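Local atomic coordinates of ubiquinol-cytochrome C chaperone (Brucella abortus NCTC 8038, PDB entry 6RWT), a protein that probably acts as an assembly chaperone for the cytochrome bc1 complex, as its mitochondrial homologue Cbp3 does by binding newly made cytochrome b. Residues Val25-Ala28 against Arg29-Arg32; Val83-Ser86 against Leu87-Gly91. All blocks are in the same frame, centred on the assembly; numbering follows the deposited sequence.

Interaction 1 of 2, residues Val25-Ala28 against Arg29-Arg32; sequences VAAA and RQKR
Val25 turns CG1 anti to its backbone N (chi1 168°), and Arg29, one helical turn on, sets CG anti to its own carbonyl carbon (chi1 -70°) and runs extended from there to NE, which brings the two side chains alongside each other, pointing the same way. The guanidinium then lies flat over the methyl: Val25 CG1 is 3.5 Å from Arg29 CZ and sits beneath the centre of one face. A branched apolar residue suits this place, since one methyl supports the planar cation while the side chain as a whole also packs on Leu50 of helix 43-61. Arginine suits an exposed position, its aliphatic stem running back along the last turn, with CG 3.4 Å from Val25 O.

The backbone bonds change character here. Arg29 N is shared between Val25 O, in a weak bond, and Ala26 O at 3.2 Å, where the donor stands well above the carbonyl plane. Gln30 N reaches Ala27 O weakly at 3.4 Å, although its N-H points nearly straight at the acceptor (167°). The CB atoms of Ala27 and Ala28 are small enough to let His53 of helix 43-61 come close, and the Ala28 carbonyl accepts a hydrogen bond from Tyr34. Bonding that slips from i→i+4 to i→i+3 as the chain leaves for a loop is typical of the C-terminal turn of an alpha-helix, here the closing turn of helix 2-28.

Interaction 2 of 2, residues Val83-Ser86 against Leu87-Gly91; sequences VDHS and LRELG
Asp84 and Arg88, one turn apart, form a salt bridge: Arg88 NE donates to Asp84 OD1 at 3.1 Å. With CG anti to its backbone N (chi1 -180°), Asp84 lies beside the extended arginine, pointing the same way. The fit is skewed, the carboxylate and guanidinium planes being 46° apart; OD1 is met on its syn side but somewhat out of the carboxylate plane, and lies tilted from the guanidinium plane. OD1 has its stronger partner in Arg100 of helix 100-120, also a salt bridge, so this one oxygen serves two cations and probably helps offset their proximity.

Two waters add to the polar contacts. One donates to Asp84 OD2 at 2.7 Å and accepts from Arg88 NH2 in the plane of the guanidinium, forming a second, indirect link beside the salt bridge. The other joins Ser86 OG to Glu89 OE1, each 2.8 Å from it; serine is short enough for its hydroxyl also to bond back to Asp82 O within the helix.

Main-chain bonds carry the last turns of helix 66-89: Leu87 N to Val83 O, Arg88 N to Asp84 O and Glu89 N to His85 O. The helix ends in a Schellman motif, Ile92 N bonding to Leu87 O and Gly91 N to Arg88 O; Gly91 is the C' residue, its positive phi (74°) easily adopted without a CB.

On the side turned to the neighbouring helices, Val83 CG1 stands 4.4 Å from Leu87 CG. Both branched residues suit a packed face: Val83 touches Tyr47 of helix 43-61, while Leu87 meets Leu104 of helix 100-120.

Overall arrangement
Interactions 1 and 2 each sit at the C-terminal end of a long helix, helix 2-28 and helix 66-89 respectively, and follow one another along a single, largely helical chain. Their centres are 20 Å apart and their nearest atoms about 9 Å, so they do not touch. Helix 43-61, which lies between them in sequence, packs against both: Leu50 and His53 face interaction 1, whereas Tyr47 and Pro43 face interaction 2. Interaction 1 lies nearer the centre of the chain, 11 Å away against 18 Å for the more exposed interaction 2. Together they mark where two helices of this all-helical chaperone fold give way to connecting segments.

Interaction 1 of 2, residues Val25-Ala28 against Arg29-Arg32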
ATOM      1  N   VAL A  25       6.373   2.612  -3.763  1.00 17.55           N
ATOM      2  CA  VAL A  25       7.594   2.137  -3.089  1.00 19.29           C
ATOM      3  C   VAL A  25       8.371   3.305  -2.447  1.00 18.63           C
ATOM      4  O   VAL A  25       8.816   3.207  -1.298  1.00 20.34           O
ATOM      5  CB  VAL A  25       8.491   1.327  -4.062  1.00 20.02           C
ATOM      6  CG1 VAL A  25       9.887   1.080  -3.495  1.00 21.46           C
ATOM      7  CG2 VAL A  25       7.824  -0.000  -4.413  1.00 20.10           C
ATOM      8  N   ALA A  26       8.514   4.408  -3.178  1.00 18.88           N
ATOM      9  CA  ALA A  26       9.195   5.599  -2.650  1.00 19.95           C
ATOM     10  C   ALA A  26       8.480   6.164  -1.420  1.00 19.21           C
ATOM     11  O   ALA A  26       9.122   6.533  -0.430  1.00 20.63           O
ATOM     12  CB  ALA A  26       9.315   6.668  -3.729  1.00 21.68           C
ATOM     13  N   ALA A  27       7.152   6.226  -1.477  1.00 19.36           N
ATOM     14  CA  ALA A  27       6.369   6.705  -0.328  1.00 18.36           C
ATOM     15  C   ALA A  27       6.586   5.845   0.930  1.00 18.43           C
ATOM     16  O   ALA A  27       6.729   6.374   2.026  1.00 19.48           O
ATOM     17  CB  ALA A  27       4.890   6.806  -0.685  1.00 20.47           C
ATOM     18  N   ALA A  28       6.638   4.524   0.755  1.00 17.91           N
ATOM     19  CA  ALA A  28       6.876   3.586   1.864  1.00 18.33           C
ATOM     20  C   ALA A  28       8.285   3.662   2.480  1.00 19.41           C
ATOM     21  O   ALA A  28       8.476   3.231   3.623  1.00 20.42           O
ATOM     22  CB  ALA A  28       6.592   2.159   1.401  1.00 18.03           C
ATOM     23  N   ARG A  29       9.257   4.196   1.727  1.00 20.08           N
ATOM     24  CA  ARG A  29      10.653   4.337   2.175  1.00 21.54           C
ATOM     25  C   ARG A  29      10.995   5.675   2.857  1.00 22.44           C
ATOM     26  O   ARG A  29      12.158   5.884   3.227  1.00 25.14           O
ATOM     27  CB  ARG A  29      11.608   4.107   0.988  1.00 23.13           C
ATOM     28  CG  ARG A  29      11.654   2.665   0.515  1.00 25.71           C
ATOM     29  CD  ARG A  29      12.503   2.498  -0.737  1.00 31.51           C
ATOM     30  NE  ARG A  29      12.649   1.093  -1.118  1.00 37.50           N
ATOM     31  CZ  ARG A  29      13.164   0.649  -2.269  1.00 40.08           C
ATOM     32  NH1 ARG A  29      13.595   1.489  -3.211  1.00 41.54           N
ATOM     33  NH2 ARG A  29      13.239  -0.663  -2.486  1.00 44.09           N
ATOM     34  N   GLN A  30      10.018   6.577   3.029  1.00 21.74           N
ATOM     35  CA  GLN A  30      10.278   7.897   3.664  1.00 22.62           C
ATOM     36  C   GLN A  30      10.924   7.720   5.047  1.00 23.55           C
ATOM     37  O   GLN A  30      10.452   6.919   5.859  1.00 22.26           O
ATOM     38  CB  GLN A  30       8.987   8.734   3.755  1.00 21.66           C
ATOM     39  CG  GLN A  30       8.460   9.207   2.396  1.00 19.76           C
ATOM     40  CD  GLN A  30       7.098   9.855   2.486  1.00 21.27           C
ATOM     41  OE1 GLN A  30       6.058   9.181   2.453  1.00 24.72           O
ATOM     42  NE2 GLN A  30       7.090  11.170   2.592  1.00 21.46           N
ATOM     43  N   LYS A  31      12.009   8.461   5.292  1.00 24.24           N
ATOM     44  CA  LYS A  31      12.885   8.223   6.457  1.00 25.73           C
ATOM     45  C   LYS A  31      12.217   8.447   7.815  1.00 24.86           C
ATOM     46  O   LYS A  31      12.520   7.729   8.777  1.00 24.95           O
ATOM     47  CB  LYS A  31      14.164   9.072   6.361  1.00 30.63           C
ATOM     48  CG  LYS A  31      15.071   8.719   5.191  1.00 35.92           C
ATOM     49  CD  LYS A  31      15.784   7.388   5.374  1.00 40.91           C
ATOM     50  CE  LYS A  31      16.703   7.080   4.199  1.00 44.17           C
ATOM     51  NZ  LYS A  31      17.822   8.057   4.077  1.00 48.24           N
ATOM     52  N   ARG A  32      11.296   9.410   7.888  1.00 24.91           N
ATOM     53  CA  ARG A  32      10.635   9.763   9.153  1.00 26.32           C
ATOM     54  C   ARG A  32       9.915   8.581   9.821  1.00 24.07           C
ATOM     55  O   ARG A  32       9.865   8.512  11.047  1.00 23.60           O
ATOM     56  CB  ARG A  32       9.657  10.935   8.967  1.00 27.49           C
ATOM     57  CG  ARG A  32       9.237  11.597  10.272  1.00 28.52           C
ATOM     58  CD  ARG A  32       8.319  12.793  10.063  1.00 28.41           C
ATOM     59  NE  ARG A  32       8.071  13.512  11.320  1.00 30.79           N
ATOM     60  CZ  ARG A  32       7.198  14.507  11.476  1.00 33.28           C
ATOM     61  NH1 ARG A  32       6.446  14.928  10.457  1.00 34.71           N
ATOM     62  NH2 ARG A  32       7.070  15.089  12.670  1.00 36.06           N
TER

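Interaction 2 of 2, residues Val83-Ser86 against Leu87-Gly91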
ATOM      1  N   VAL A  83       6.645  -9.396  -2.525  1.00 17.67           N
ATOM      2  CA  VAL A  83       6.588 -10.066  -1.204  1.00 18.52           C
ATOM      3  C   VAL A  83       7.081 -11.525  -1.282  1.00 18.19           C
ATOM      4  O   VAL A  83       7.813 -11.987  -0.393  1.00 18.02           O
ATOM      5  CB  VAL A  83       5.201  -9.969  -0.531  1.00 20.20           C
ATOM      6  CG1 VAL A  83       5.250 -10.583   0.862  1.00 22.63           C
ATOM      7  CG2 VAL A  83       4.767  -8.520  -0.376  1.00 21.48           C
ATOM      8  N   ASP A  84       6.714 -12.230  -2.353  1.00 17.91           N
ATOM      9  CA  ASP A  84       7.243 -13.577  -2.633  1.00 20.08           C
ATOM     10  C   ASP A  84       8.778 -13.580  -2.520  1.00 20.32           C
ATOM     11  O   ASP A  84       9.365 -14.354  -1.749  1.00 19.56           O
ATOM     12  CB  ASP A  84       6.757 -14.013  -4.028  1.00 21.36           C
ATOM     13  CG  ASP A  84       7.236 -15.403  -4.449  1.00 23.99           C
ATOM     14  OD1 ASP A  84       8.019 -16.058  -3.730  1.00 25.42           O
ATOM     15  OD2 ASP A  84       6.815 -15.845  -5.540  1.00 30.66           O
ATOM     16  N   HIS A  85       9.413 -12.665  -3.245  1.00 20.02           N
ATOM     17  CA  HIS A  85      10.872 -12.536  -3.235  1.00 21.01           C
ATOM     18  C   HIS A  85      11.417 -12.184  -1.850  1.00 19.60           C
ATOM     19  O   HIS A  85      12.410 -12.774  -1.413  1.00 20.53           O
ATOM     20  CB  HIS A  85      11.314 -11.493  -4.271  1.00 22.53           C
ATOM     21  CG  HIS A  85      12.799 -11.369  -4.405  1.00 27.14           C
ATOM     22  ND1 HIS A  85      13.579 -12.349  -4.984  1.00 30.77           N
ATOM     23  CD2 HIS A  85      13.648 -10.385  -4.027  1.00 29.37           C
ATOM     24  CE1 HIS A  85      14.847 -11.973  -4.953  1.00 32.04           C
ATOM     25  NE2 HIS A  85      14.915 -10.784  -4.382  1.00 32.07           N
ATOM     26  N   SER A  86      10.768 -11.237  -1.159  1.00 17.90           N
ATOM     27  CA  SER A  86      11.178 -10.850   0.207  1.00 19.41           C
ATOM     28  C   SER A  86      11.151 -12.020   1.197  1.00 19.69           C
ATOM     29  O   SER A  86      11.998 -12.107   2.093  1.00 20.19           O
ATOM     30  CB  SER A  86      10.300  -9.714   0.744  1.00 20.73           C
ATOM     31  OG  SER A  86      10.479  -8.523  -0.012  1.00 25.51           O
ATOM     32  N   LEU A  87      10.172 -12.912   1.057  1.00 19.68           N
ATOM     33  CA  LEU A  87      10.124 -14.102   1.914  1.00 21.48           C
ATOM     34  C   LEU A  87      11.256 -15.074   1.590  1.00 22.01           C
ATOM     35  O   LEU A  87      11.876 -15.628   2.497  1.00 22.58           O
ATOM     36  CB  LEU A  87       8.767 -14.789   1.806  1.00 23.73           C
ATOM     37  CG  LEU A  87       7.602 -13.984   2.378  1.00 25.69           C
ATOM     38  CD1 LEU A  87       6.337 -14.726   2.049  1.00 28.30           C
ATOM     39  CD2 LEU A  87       7.690 -13.782   3.878  1.00 25.87           C
ATOM     40  N   ARG A  88      11.542 -15.258   0.304  1.00 20.43           N
ATOM     41  CA  ARG A  88      12.695 -16.077  -0.117  1.00 23.40           C
ATOM     42  C   ARG A  88      14.041 -15.515   0.373  1.00 23.11           C
ATOM     43  O   ARG A  88      14.961 -16.285   0.659  1.00 26.49           O
ATOM     44  CB  ARG A  88      12.708 -16.260  -1.635  1.00 24.33           C
ATOM     45  CG  ARG A  88      11.521 -17.076  -2.135  1.00 27.94           C
ATOM     46  CD  ARG A  88      11.497 -17.248  -3.640  1.00 31.67           C
ATOM     47  NE  ARG A  88      10.340 -18.047  -4.058  1.00 38.56           N
ATOM     48  CZ  ARG A  88      10.228 -19.377  -3.939  1.00 43.74           C
ATOM     49  NH1 ARG A  88      11.201 -20.122  -3.404  1.00 47.73           N
ATOM     50  NH2 ARG A  88       9.121 -19.982  -4.362  1.00 47.62           N
ATOM     51  N   GLU A  89      14.152 -14.189   0.485  1.00 22.26           N
ATOM     52  CA  GLU A  89      15.347 -13.552   1.082  1.00 23.73           C
ATOM     53  C   GLU A  89      15.601 -13.978   2.545  1.00 24.47           C
ATOM     54  O   GLU A  89      16.748 -13.952   3.006  1.00 26.56           O
ATOM     55  CB  GLU A  89      15.253 -12.012   0.993  1.00 23.42           C
ATOM     56  CG  GLU A  89      15.340 -11.434  -0.421  1.00 24.45           C
ATOM     57  CD  GLU A  89      15.224  -9.912  -0.471  1.00 24.73           C
ATOM     58  OE1 GLU A  89      14.627  -9.299   0.441  1.00 27.35           O
ATOM     59  OE2 GLU A  89      15.738  -9.306  -1.435  1.00 27.93           O
ATOM     60  N   LEU A  90      14.536 -14.366   3.260  1.00 22.79           N
ATOM     61  CA  LEU A  90      14.622 -14.853   4.650  1.00 24.28           C
ATOM     62  C   LEU A  90      14.610 -16.386   4.789  1.00 27.06           C
ATOM     63  O   LEU A  90      14.478 -16.909   5.903  1.00 27.93           O
ATOM     64  CB  LEU A  90      13.460 -14.274   5.465  1.00 24.56           C
ATOM     65  CG  LEU A  90      13.323 -12.747   5.490  1.00 24.68           C
ATOM     66  CD1 LEU A  90      12.070 -12.349   6.257  1.00 26.41           C
ATOM     67  CD2 LEU A  90      14.551 -12.075   6.086  1.00 28.19           C
ATOM     68  N   GLY A  91      14.751 -17.100   3.677  1.00 27.71           N
ATOM     69  CA  GLY A  91      14.674 -18.567   3.677  1.00 29.34           C
ATOM     70  C   GLY A  91      13.271 -19.148   3.832  1.00 31.26           C
ATOM     71  O   GLY A  91      13.130 -20.329   4.167  1.00 36.15           O
TER
HETATM   72  O   HOH W   1       6.784 -18.510  -5.724  1.00 54.57           O
HETATM   73  O   HOH W   2      12.940  -7.190  -0.105  1.00 36.01           O